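Local atomic coordinates of acyl-CoA dehydrogenase (Geobacillus kaustophilus, PDB entry 2PG0), a protein that probably catalyses the FAD-dependent alpha,beta-dehydrogenation of thioester-bound acyl chains. Residues A[96-101]-A[123-128]. Numbering follows the deposited sequence.
Sequences DIVTPY and LITAIA. With FAD (flavin-adenine dinucleotide), chain C.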
# COMPACT_ATOMS: atom_id res chain seq x y z
N ASP A 96 4.82 33.09 -10.16
CA ASP A 96 5.43 32.68 -8.90
C ASP A 96 6.71 31.86 -9.03
O ASP A 96 7.38 31.60 -8.03
CB ASP A 96 4.38 31.94 -8.05
CG ASP A 96 3.16 32.80 -7.78
OD1 ASP A 96 3.34 33.94 -7.29
OD2 ASP A 96 2.03 32.34 -8.08
N ILE A 97 7.04 31.47 -10.25
CA ILE A 97 8.27 30.73 -10.49
C ILE A 97 9.30 31.55 -11.26
O ILE A 97 10.43 31.71 -10.79
CB ILE A 97 7.99 29.34 -11.14
CG1 ILE A 97 7.21 28.46 -10.14
CG2 ILE A 97 9.31 28.65 -11.59
CD1 ILE A 97 6.43 27.33 -10.77
N VAL A 98 8.92 32.10 -12.41
CA VAL A 98 9.91 32.73 -13.29
C VAL A 98 10.15 34.20 -12.96
O VAL A 98 11.28 34.60 -12.71
CB VAL A 98 9.57 32.59 -14.80
CG1 VAL A 98 10.72 33.13 -15.64
CG2 VAL A 98 9.30 31.14 -15.17
N THR A 99 9.09 35.01 -12.97
CA THR A 99 9.28 36.45 -12.75
C THR A 99 9.99 36.81 -11.43
O THR A 99 10.74 37.78 -11.41
CB THR A 99 7.97 37.26 -12.94
OG1 THR A 99 6.99 36.83 -12.00
CG2 THR A 99 7.43 37.06 -14.34
N PRO A 100 9.77 36.04 -10.33
CA PRO A 100 10.62 36.27 -9.16
C PRO A 100 12.14 36.25 -9.41
O PRO A 100 12.88 36.91 -8.68
CB PRO A 100 10.22 35.15 -8.21
CG PRO A 100 8.78 34.93 -8.52
CD PRO A 100 8.74 35.01 -10.03
N TYR A 101 12.62 35.51 -10.42
CA TYR A 101 14.05 35.55 -10.74
C TYR A 101 14.47 36.95 -11.17
O TYR A 101 15.52 37.45 -10.76
CB TYR A 101 14.41 34.57 -11.85
CG TYR A 101 14.53 33.12 -11.43
CD1 TYR A 101 13.41 32.31 -11.34
CD2 TYR A 101 15.78 32.55 -11.15
CE1 TYR A 101 13.51 30.96 -10.97
CE2 TYR A 101 15.90 31.22 -10.78
CZ TYR A 101 14.76 30.43 -10.69
OH TYR A 101 14.86 29.11 -10.33
N LEU A 123 4.51 40.50 -21.88
CA LEU A 123 5.57 39.52 -21.89
C LEU A 123 5.16 38.34 -21.02
O LEU A 123 4.80 38.51 -19.85
CB LEU A 123 6.89 40.13 -21.42
CG LEU A 123 7.49 41.26 -22.26
CD1 LEU A 123 8.76 41.79 -21.58
CD2 LEU A 123 7.78 40.82 -23.69
N ILE A 124 5.19 37.15 -21.61
CA ILE A 124 4.93 35.90 -20.91
C ILE A 124 6.29 35.24 -20.70
O ILE A 124 7.13 35.27 -21.59
CB ILE A 124 3.98 35.00 -21.74
CG1 ILE A 124 2.60 35.67 -21.85
CG2 ILE A 124 3.86 33.59 -21.12
CD1 ILE A 124 1.61 34.92 -22.71
N THR A 125 6.50 34.67 -19.51
CA THR A 125 7.80 34.11 -19.16
C THR A 125 7.81 32.58 -19.11
O THR A 125 6.78 31.93 -18.94
CB THR A 125 8.31 34.66 -17.81
OG1 THR A 125 7.39 34.33 -16.77
CG2 THR A 125 8.49 36.18 -17.86
N ALA A 126 9.02 32.03 -19.23
CA ALA A 126 9.26 30.60 -19.09
C ALA A 126 10.65 30.40 -18.50
O ALA A 126 11.48 31.31 -18.50
CB ALA A 126 9.17 29.92 -20.44
N ILE A 127 10.88 29.20 -17.96
CA ILE A 127 12.20 28.86 -17.45
C ILE A 127 12.67 27.54 -18.09
O ILE A 127 11.90 26.58 -18.17
CB ILE A 127 12.24 28.85 -15.90
CG1 ILE A 127 13.67 28.63 -15.39
CG2 ILE A 127 11.21 27.84 -15.31
CD1 ILE A 127 13.92 29.18 -14.00
N ALA A 128 13.92 27.53 -18.57
CA ALA A 128 14.44 26.40 -19.32
C ALA A 128 15.71 25.85 -18.69
O ALA A 128 16.80 26.42 -18.83
CB ALA A 128 14.67 26.76 -20.79
PA FAD C . 15.30 11.65 -15.59
O1A FAD C . 15.99 11.06 -16.78
O2A FAD C . 16.14 12.66 -14.84
O5B FAD C . 14.84 10.46 -14.60
C5B FAD C . 14.07 9.37 -15.09
C4B FAD C . 13.63 8.52 -13.90
O4B FAD C . 14.79 8.06 -13.21
C3B FAD C . 12.82 9.35 -12.90
O3B FAD C . 11.79 8.57 -12.33
C2B FAD C . 13.82 9.68 -11.82
O2B FAD C . 13.22 9.95 -10.57
C1B FAD C . 14.69 8.43 -11.84
N9A FAD C . 16.00 8.71 -11.23
C8A FAD C . 17.00 9.52 -11.71
N7A FAD C . 18.02 9.51 -10.82
C5A FAD C . 17.69 8.71 -9.78
C6A FAD C . 18.36 8.36 -8.62
N6A FAD C . 19.52 8.94 -8.31
N1A FAD C . 17.74 7.51 -7.72
C2A FAD C . 16.48 7.00 -7.97
N3A FAD C . 15.82 7.34 -9.14
C4A FAD C . 16.42 8.20 -10.02
N1 FAD C . 11.71 21.53 -17.16
C2 FAD C . 12.11 22.86 -17.15
O2 FAD C . 13.30 23.14 -16.98
N3 FAD C . 11.17 23.86 -17.35
C4 FAD C . 9.84 23.55 -17.55
O4 FAD C . 9.02 24.45 -17.74
C4X FAD C . 9.44 22.20 -17.55
N5 FAD C . 8.11 21.87 -17.75
C5X FAD C . 7.71 20.55 -17.77
C6 FAD C . 6.37 20.25 -18.00
C7 FAD C . 5.96 18.92 -18.02
C7M FAD C . 4.50 18.65 -18.26
C8 FAD C . 6.89 17.89 -17.82
C8M FAD C . 6.52 16.43 -17.83
C9 FAD C . 8.23 18.19 -17.60
C9A FAD C . 8.65 19.53 -17.57
N10 FAD C . 9.99 19.86 -17.34
C10 FAD C . 10.39 21.19 -17.35
C1' FAD C . 11.03 18.80 -17.03
C2' FAD C . 10.88 18.06 -15.69
O2' FAD C . 11.30 18.82 -14.58
C3' FAD C . 11.73 16.79 -15.78
O3' FAD C . 11.00 15.88 -16.58
C4' FAD C . 12.08 16.15 -14.43
O4' FAD C . 12.97 16.95 -13.68
C5' FAD C . 12.69 14.76 -14.60
O5' FAD C . 13.77 14.79 -15.52
P FAD C . 13.79 13.74 -16.74
O1P FAD C . 12.48 13.79 -17.49
O2P FAD C . 14.96 14.02 -17.63
O3P FAD C . 13.89 12.29 -16.05
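Segment 96-101 of helix 89-105, in the N-terminal helical domain, crosses strand 125-128 of the middle beta domain at 90°, and Val98 fits between the two strand side chains directed at the helix, Thr125 and Ile127. Val98 CB rests 3.4 Å from Thr125 OG1. Val98 CG1, anti to the backbone N (chi1 -173°), passes alongside Thr125 CB to lie 3.5 Å from Ala126 O, while Val98 CG2 sits over the strand backbone, 3.7 Å from Ile127 N, and also meets Ile127 CB and CG2. An alanine at Val98 would remove both methyl groups and would probably loosen the packing of the helix on the strand. Further along the helix, Tyr101 crosses Ile127 nearly at a right angle, with Tyr101 CE1 3.5 Å from Ile127 CD1. At the Thr125 end, Thr99 CG2 lies 3.7 Å from Thr125 OG1, and His94 ND1, from the preceding part of the same helix, is hydrogen-bonded to Thr125 OG1. Ile127 O faces the cofactor and accepts a hydrogen bond from flavin N3 (2.9 Å). No hydrogen bond joins the two segments directly; apolar contacts pack the Ile127 side chain on the helix, while its backbone carbonyl serves the flavin, and this packing probably helps to position it.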